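Local coordinates for beta sliding clamp (Bartonella birtlesii LL-WM9, PDB 6PTR), which probably forms a ring-shaped head-to-tail homodimer around DNA and tethers DNA polymerases and other proteins to it, giving them processivity, at residues C[9-14]-C[95-100]; C[43-48]-C[67-72]. All coordinates share one frame; numbering follows the deposited sequence.

In the fold
Both contacts belong to the N-terminal domain of the clamp, their centres 33 to 34 Å from the centre of the chain and about 9 Å apart. Along the sequence, interaction 2 is nested inside the loop that interaction 1 closes. Interaction 1 joins strands 10-14 and 94-99 at one end of a four-stranded antiparallel sheet; interaction 2 lies in the neighbouring sheet, where strand 40-46 faces the corner between strands 59-69 and 71-78. The two meet through strand 10-14: Arg10 N probably bonds to Lys71 O at 2.9 Å, Arg10 forms a salt bridge with Glu70, and Ile11 packs on Ile69. The corner thus ties the two sheets of the domain together.

Interaction 1. Residues C[9-14]-C[95-100]; sequences MRITVD and IVLSVD
The guanidinium of Arg10 has one face laid over the Val96 methyl CG1, which sits 3.4 Å above its plane and toward the rim, while Ser98 OG approaches NH1 obliquely at 3.8 Å. An arginine suits this partly exposed place because its long chain, CG anti to the backbone N (chi1 -176°) and extended as far as NE, offers methylenes and a flat cation to the neighbouring strand while NE forms a salt bridge with Glu70. On the same face Thr12 turns its hydroxyl toward Val96, OG1 lying 3.5 Å from CG2, so the two methyls of the valine serve different partners.

The opposite face is apolar. Ile11 crosses Leu97 obliquely, CG1 against CB at 3.8 Å, and beta-branched Val13 brings CG2 to Ile95 CB at 4.0 Å. Met9, bent at chi3 (76°), lies alongside Leu97 with its CE methyl near CB; its flexible thioether chain suits the strand's beginning, where it also meets Ile43 and Met107. Phe18 of helix 15-26 packs against Val13 and Leu97.

Five backbone hydrogen bonds hold the strands. In the pair Ile11-Leu97, Leu97 N gives its proton to Ile11 O at 2.8 Å, nearly along the C=O axis, and Ile11 N returns one to Leu97 O. Met9 O accepts from Val99 N, and a water also links it to Val99 O. Asp14 ends the strand as N-cap of helix 15-26, its OD2 capping Gln17 N. This is an antiparallel edge pairing in the sheet of a DNA-clamp domain, with helix 15-26 packed on its apolar face.

Interaction 2. Residues C[43-48]-C[67-72]; sequences IDAENG and VNIEKA
Ile69 and Ala45 send their side chains toward each other on roughly opposed but offset bonds, so that the isoleucine branches meet the alanine methyl. CG1 of Ile69 is anti to its own carbonyl carbon (chi1 -52°), and the turn at chi2 (-65°) carries CD1 to within 3.8 Å of Ala45 CB; CG2 lies beside the same methyl. Alanine fits because its single methyl leaves room for the branched isoleucine, and Ile11 and Met9 also pack on it.

The flank of the isoleucine serves a second partner: CG1 rests 3.9 Å from Gly48 N. Gly48 has a positive phi (68°), a backbone shape that favours glycine and lets the chain turn after strand 40-46. Beyond it, Gly48 O accepts a hydrogen bond from Val67 N at 3.0 Å. The donor stands well above the carbonyl plane, away from the lone-pair directions, although the N-H itself points well at the oxygen.

At the other end, Ala72 lays its methyl against the backbone, CB 3.4 Å from Ala45 O, and meets the CG methylene of Glu46, whose CB is directed away from this segment. Between Ile69 and Ala72 the chain turns its corner at Glu70; Glu70 and Lys71 both face Arg10, forming a classic beta bulge.

Across the two segments, then, cohesion comes mainly from methyl and methylene contacts near the surface, with one backbone hydrogen bond at the turn, while the carboxylate of Glu70 is engaged by strand 10-14.

Interaction 1. Residues C[9-14]-C[95-100]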
# COMPACT_ATOMS: atom_id res chain seq x y z
N MET C 9 21.60 -31.58 6.48
CA MET C 9 21.49 -31.06 5.13
C MET C 9 22.63 -30.13 4.76
O MET C 9 23.08 -29.31 5.56
CB MET C 9 20.16 -30.32 5.01
CG MET C 9 19.75 -29.96 3.60
SD MET C 9 18.18 -29.05 3.68
CE MET C 9 18.80 -27.46 4.25
N ARG C 10 23.06 -30.22 3.50
CA ARG C 10 23.92 -29.20 2.90
C ARG C 10 23.56 -29.10 1.43
O ARG C 10 23.74 -30.07 0.68
CB ARG C 10 25.40 -29.54 3.08
CG ARG C 10 26.28 -28.44 2.55
CD ARG C 10 27.72 -28.58 2.98
NE ARG C 10 28.54 -27.63 2.24
CZ ARG C 10 28.80 -26.39 2.65
NH1 ARG C 10 28.32 -25.97 3.81
NH2 ARG C 10 29.55 -25.59 1.91
N ILE C 11 23.05 -27.95 1.00
CA ILE C 11 22.66 -27.76 -0.39
C ILE C 11 23.13 -26.40 -0.86
O ILE C 11 23.18 -25.44 -0.09
CB ILE C 11 21.14 -27.89 -0.60
CG1 ILE C 11 20.39 -26.93 0.33
CG2 ILE C 11 20.72 -29.34 -0.35
CD1 ILE C 11 18.84 -26.96 0.16
N THR C 12 23.49 -26.32 -2.14
CA THR C 12 23.81 -25.05 -2.79
C THR C 12 22.75 -24.82 -3.86
O THR C 12 22.59 -25.66 -4.75
CB THR C 12 25.20 -25.08 -3.42
OG1 THR C 12 26.18 -25.29 -2.39
CG2 THR C 12 25.51 -23.77 -4.15
N VAL C 13 22.02 -23.71 -3.77
CA VAL C 13 20.91 -23.48 -4.68
C VAL C 13 21.08 -22.14 -5.38
O VAL C 13 21.77 -21.24 -4.90
CB VAL C 13 19.56 -23.51 -3.95
CG1 VAL C 13 19.38 -24.89 -3.33
CG2 VAL C 13 19.54 -22.41 -2.90
N ASP C 14 20.45 -22.02 -6.55
CA ASP C 14 20.40 -20.74 -7.24
C ASP C 14 19.45 -19.83 -6.48
O ASP C 14 18.34 -20.23 -6.14
CB ASP C 14 19.94 -20.94 -8.68
CG ASP C 14 19.79 -19.64 -9.44
OD1 ASP C 14 20.82 -19.02 -9.79
OD2 ASP C 14 18.64 -19.24 -9.71
N ILE C 95 23.34 -19.69 -2.97
CA ILE C 95 23.09 -19.72 -1.54
C ILE C 95 23.41 -21.12 -1.05
O ILE C 95 22.91 -22.09 -1.61
CB ILE C 95 21.62 -19.40 -1.21
CG1 ILE C 95 21.20 -18.07 -1.82
CG2 ILE C 95 21.43 -19.36 0.29
CD1 ILE C 95 19.70 -17.86 -1.71
N VAL C 96 24.20 -21.21 0.01
CA VAL C 96 24.48 -22.49 0.66
C VAL C 96 23.64 -22.57 1.93
O VAL C 96 23.76 -21.73 2.82
CB VAL C 96 25.97 -22.65 0.98
CG1 VAL C 96 26.21 -23.99 1.68
CG2 VAL C 96 26.81 -22.57 -0.30
N LEU C 97 22.78 -23.59 2.01
CA LEU C 97 21.94 -23.84 3.17
C LEU C 97 22.45 -25.10 3.85
O LEU C 97 22.58 -26.15 3.21
CB LEU C 97 20.47 -24.00 2.73
CG LEU C 97 19.98 -22.85 1.84
CD1 LEU C 97 18.67 -23.18 1.14
CD2 LEU C 97 19.82 -21.60 2.65
N SER C 98 22.79 -25.01 5.14
CA SER C 98 23.42 -26.17 5.76
C SER C 98 23.05 -26.25 7.24
O SER C 98 22.86 -25.24 7.91
CB SER C 98 24.94 -26.15 5.59
OG SER C 98 25.51 -25.02 6.20
N VAL C 99 22.96 -27.48 7.73
CA VAL C 99 22.63 -27.75 9.13
C VAL C 99 23.87 -28.35 9.78
O VAL C 99 24.50 -29.24 9.21
CB VAL C 99 21.43 -28.71 9.23
CG1 VAL C 99 21.17 -29.09 10.69
CG2 VAL C 99 20.20 -28.10 8.57
N ASP C 100 24.20 -27.89 10.99
CA ASP C 100 25.35 -28.41 11.72
C ASP C 100 24.91 -29.20 12.94
O ASP C 100 23.75 -29.16 13.36
CB ASP C 100 26.29 -27.27 12.14
O HOH W 1 25.56 -29.98 7.02

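Interaction 2. Residues C[43-48]-C[67-72]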
# COMPACT_ATOMS: atom_id res chain seq x y z
N ILE C 43 12.09 -27.74 4.52
CA ILE C 43 13.02 -27.89 3.41
C ILE C 43 13.51 -29.32 3.46
O ILE C 43 14.07 -29.73 4.47
CB ILE C 43 14.22 -26.93 3.51
CG1 ILE C 43 13.76 -25.48 3.65
CG2 ILE C 43 15.15 -27.10 2.28
CD1 ILE C 43 14.92 -24.51 3.78
N ASP C 44 13.30 -30.08 2.38
CA ASP C 44 13.65 -31.50 2.38
C ASP C 44 14.46 -31.78 1.13
O ASP C 44 13.94 -31.69 0.02
CB ASP C 44 12.39 -32.38 2.42
CG ASP C 44 12.63 -33.73 3.06
OD1 ASP C 44 13.75 -34.26 2.95
OD2 ASP C 44 11.69 -34.29 3.66
N ALA C 45 15.74 -32.14 1.32
CA ALA C 45 16.68 -32.33 0.23
C ALA C 45 17.07 -33.80 0.15
O ALA C 45 17.68 -34.35 1.08
CB ALA C 45 17.92 -31.46 0.44
N GLU C 46 16.73 -34.45 -0.96
CA GLU C 46 17.07 -35.86 -1.12
C GLU C 46 17.00 -36.18 -2.61
O GLU C 46 16.18 -35.60 -3.32
CB GLU C 46 16.09 -36.75 -0.33
CG GLU C 46 16.62 -38.07 0.10
CD GLU C 46 15.55 -38.87 0.81
OE1 GLU C 46 15.77 -40.07 1.07
OE2 GLU C 46 14.48 -38.28 1.09
N ASN C 47 17.87 -37.08 -3.06
CA ASN C 47 17.77 -37.68 -4.40
C ASN C 47 17.67 -36.63 -5.50
O ASN C 47 16.81 -36.70 -6.39
CB ASN C 47 16.59 -38.64 -4.47
CG ASN C 47 16.69 -39.77 -3.46
OD1 ASN C 47 17.77 -40.29 -3.19
ND2 ASN C 47 15.56 -40.13 -2.88
N GLY C 48 18.58 -35.66 -5.46
CA GLY C 48 18.64 -34.63 -6.49
C GLY C 48 17.48 -33.66 -6.50
O GLY C 48 17.27 -32.98 -7.51
N VAL C 67 18.13 -30.12 -7.79
CA VAL C 67 19.40 -29.58 -7.28
C VAL C 67 20.35 -30.73 -7.08
O VAL C 67 19.96 -31.77 -6.55
CB VAL C 67 19.26 -28.87 -5.91
CG1 VAL C 67 20.54 -28.10 -5.59
CG2 VAL C 67 18.08 -27.99 -5.84
N ASN C 68 21.61 -30.55 -7.45
CA ASN C 68 22.64 -31.46 -6.97
C ASN C 68 22.78 -31.27 -5.46
O ASN C 68 23.05 -30.16 -5.00
CB ASN C 68 23.97 -31.21 -7.67
CG ASN C 68 25.08 -32.07 -7.09
OD1 ASN C 68 25.97 -31.59 -6.40
ND2 ASN C 68 25.00 -33.36 -7.34
N ILE C 69 22.59 -32.34 -4.69
CA ILE C 69 22.57 -32.28 -3.23
C ILE C 69 23.92 -32.72 -2.70
O ILE C 69 24.36 -33.85 -2.99
CB ILE C 69 21.46 -33.17 -2.65
CG1 ILE C 69 20.10 -32.85 -3.30
CG2 ILE C 69 21.38 -33.02 -1.13
CD1 ILE C 69 19.59 -31.47 -3.00
N GLU C 70 24.58 -31.86 -1.93
CA GLU C 70 25.86 -32.24 -1.33
C GLU C 70 25.66 -33.22 -0.18
O GLU C 70 26.30 -34.28 -0.12
CB GLU C 70 26.62 -31.00 -0.87
CG GLU C 70 28.03 -31.32 -0.38
CD GLU C 70 28.86 -30.06 -0.13
OE1 GLU C 70 28.39 -28.94 -0.44
OE2 GLU C 70 29.99 -30.21 0.38
N LYS C 71 24.77 -32.89 0.76
CA LYS C 71 24.40 -33.83 1.82
C LYS C 71 22.89 -33.79 1.99
O LYS C 71 22.32 -32.72 2.21
CB LYS C 71 25.05 -33.48 3.16
CG LYS C 71 26.55 -33.43 3.17
CD LYS C 71 27.04 -33.05 4.58
CE LYS C 71 26.48 -34.01 5.64
NZ LYS C 71 26.82 -33.60 7.04
N ALA C 72 22.25 -34.96 1.91
CA ALA C 72 20.81 -35.02 2.06
C ALA C 72 20.41 -34.68 3.49
O ALA C 72 21.16 -34.91 4.44
CB ALA C 72 20.29 -36.41 1.70